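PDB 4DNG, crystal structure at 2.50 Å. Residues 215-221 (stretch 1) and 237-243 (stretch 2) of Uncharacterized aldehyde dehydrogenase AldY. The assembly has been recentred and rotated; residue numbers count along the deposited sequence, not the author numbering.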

# COMPACT_ATOMS: atom_id res chain seq x y z
N GLY A 215 -0.15 -16.93 -17.65
CA GLY A 215 -0.45 -17.26 -16.27
C GLY A 215 -0.29 -15.98 -15.48
O GLY A 215 -0.70 -14.91 -15.95
N ASP A 216 0.34 -16.07 -14.30
CA ASP A 216 0.45 -14.93 -13.40
C ASP A 216 1.67 -14.04 -13.73
O ASP A 216 1.95 -13.08 -13.01
CB ASP A 216 0.46 -15.41 -11.94
CG ASP A 216 -0.89 -15.96 -11.49
OD1 ASP A 216 -1.93 -15.41 -11.92
OD2 ASP A 216 -0.90 -16.94 -10.70
N GLY A 217 2.37 -14.35 -14.83
CA GLY A 217 3.49 -13.53 -15.35
C GLY A 217 3.53 -12.02 -15.10
O GLY A 217 4.61 -11.47 -14.90
N MET A 218 2.38 -11.34 -15.09
CA MET A 218 2.35 -9.91 -14.80
C MET A 218 2.52 -9.63 -13.30
O MET A 218 2.76 -8.49 -12.89
CB MET A 218 1.04 -9.30 -15.30
CG MET A 218 0.87 -9.31 -16.83
SD MET A 218 2.00 -8.16 -17.63
CE MET A 218 1.43 -6.57 -17.10
N LEU A 219 2.44 -10.70 -12.49
CA LEU A 219 2.28 -10.60 -11.07
C LEU A 219 3.52 -11.08 -10.33
O LEU A 219 3.93 -10.47 -9.33
CB LEU A 219 1.07 -11.43 -10.62
CG LEU A 219 -0.32 -11.23 -11.26
CD1 LEU A 219 -1.40 -11.97 -10.47
CD2 LEU A 219 -0.69 -9.76 -11.40
N THR A 220 4.11 -12.15 -10.83
CA THR A 220 5.15 -12.92 -10.14
C THR A 220 6.57 -12.44 -10.44
O THR A 220 7.52 -12.71 -9.69
CB THR A 220 5.09 -14.39 -10.61
OG1 THR A 220 3.84 -14.96 -10.23
CG2 THR A 220 6.19 -15.18 -9.93
N ASN A 221 6.73 -11.76 -11.57
CA ASN A 221 8.04 -11.36 -11.97
C ASN A 221 8.58 -10.48 -10.84
O ASN A 221 7.88 -9.57 -10.37
CB ASN A 221 8.00 -10.61 -13.30
CG ASN A 221 9.38 -10.41 -13.90
OD1 ASN A 221 10.24 -9.79 -13.27
ND2 ASN A 221 9.60 -10.92 -15.09
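Stretch 2, residues 237-243: RHIGEIA

Stretch 2 is helical throughout, part of a longer helix that begins before Arg237 and continues past Ala243. It packs against the short turn of stretch 1, where the backbone amides of Leu219 and Thr220 both point to Asp216 O, at 2.5 Å from Leu219 N and 3.2 Å from Thr220 N. The first of these bonds is very short. Leu219 CA and Ile239 CA are 6.8 Å apart, the nearest CA pair across the two stretches. That spacing leaves room for side chains between the two segments, and the contact is small, burying 260 Å² in total.

Arg237 opens the stretch and stays out of reach of stretch 1. Arg237 O accepts a bond from Glu241 N at 3.0 Å, within the helix.

His238 makes the polar contact. Its CA-to-CB bond points sideways, but with chi1 in t the ring end comes nearer to stretch 1. His238 NE2 donates to Asp216 OD2 at 2.9 Å, and more weakly to Asp216 OD1, also at 2.9 Å. One N-H is thus shared between both carboxylate oxygens. The ring also touches Leu219, with His238 CD2 3.9 Å from Leu219 CD1.

Ile239 is buried and points sideways. Ile239 CG1 lies 3.8 Å from Leu219 CD1, an apolar contact.

Gly240 has no side chain and makes no contact. Glu241 is also out of reach, and its OE1 is hydrogen-bonded elsewhere in the structure.

Ile242, one helical turn after His238, points toward stretch 1. Ile242 CD1 is 3.8 Å from Leu219 CD1 and 4.1 Å from Asp216 OD2. Ile242 CG2 packs on the backbone, 3.5 Å from Leu219 O and 4.4 Å from Thr220 N. Leu219 CD1 therefore meets His238, Ile239 and Ile242 together.

Ala243 points sideways and makes no close contact.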

# COMPACT_ATOMS: atom_id res chain seq x y z
N ARG A 237 -8.06 -10.26 -5.20
CA ARG A 237 -7.54 -10.95 -4.03
C ARG A 237 -6.29 -11.75 -4.41
O ARG A 237 -5.32 -11.82 -3.64
CB ARG A 237 -8.61 -11.85 -3.39
CG ARG A 237 -9.88 -11.10 -3.00
CD ARG A 237 -10.88 -11.95 -2.22
NE ARG A 237 -11.41 -11.09 -1.19
CZ ARG A 237 -12.62 -10.58 -1.16
NH1 ARG A 237 -12.95 -9.77 -0.18
NH2 ARG A 237 -13.50 -10.90 -2.09
N HIS A 238 -6.32 -12.33 -5.60
CA HIS A 238 -5.21 -13.11 -6.13
C HIS A 238 -3.99 -12.23 -6.33
O HIS A 238 -2.86 -12.62 -6.02
CB HIS A 238 -5.67 -13.78 -7.43
CG HIS A 238 -4.68 -14.76 -8.05
ND1 HIS A 238 -4.51 -16.01 -7.58
CD2 HIS A 238 -3.86 -14.64 -9.18
CE1 HIS A 238 -3.59 -16.64 -8.34
NE2 HIS A 238 -3.21 -15.81 -9.33
N ILE A 239 -4.19 -11.03 -6.85
CA ILE A 239 -3.10 -10.08 -6.97
C ILE A 239 -2.61 -9.64 -5.58
O ILE A 239 -1.41 -9.62 -5.30
CB ILE A 239 -3.52 -8.85 -7.78
CG1 ILE A 239 -3.78 -9.28 -9.20
CG2 ILE A 239 -2.45 -7.74 -7.67
CD1 ILE A 239 -4.59 -8.29 -10.00
N GLY A 240 -3.55 -9.30 -4.70
CA GLY A 240 -3.21 -8.82 -3.35
C GLY A 240 -2.34 -9.78 -2.58
O GLY A 240 -1.44 -9.38 -1.84
N GLU A 241 -2.59 -11.06 -2.76
CA GLU A 241 -1.82 -12.07 -2.06
C GLU A 241 -0.41 -12.16 -2.64
O GLU A 241 0.58 -12.17 -1.91
CB GLU A 241 -2.59 -13.38 -2.14
CG GLU A 241 -1.83 -14.68 -2.01
CD GLU A 241 -2.59 -15.81 -2.69
OE1 GLU A 241 -2.97 -16.79 -2.01
OE2 GLU A 241 -2.85 -15.68 -3.90
N ILE A 242 -0.31 -12.17 -3.97
CA ILE A 242 0.99 -12.32 -4.62
C ILE A 242 1.83 -11.08 -4.40
O ILE A 242 3.01 -11.19 -4.08
CB ILE A 242 0.87 -12.61 -6.13
CG1 ILE A 242 0.43 -14.05 -6.36
CG2 ILE A 242 2.19 -12.33 -6.86
CD1 ILE A 242 -0.40 -14.24 -7.61
N ALA A 243 1.22 -9.92 -4.58
CA ALA A 243 1.93 -8.66 -4.44
C ALA A 243 2.21 -8.35 -2.97
O ALA A 243 3.28 -7.84 -2.63
CB ALA A 243 1.14 -7.53 -5.11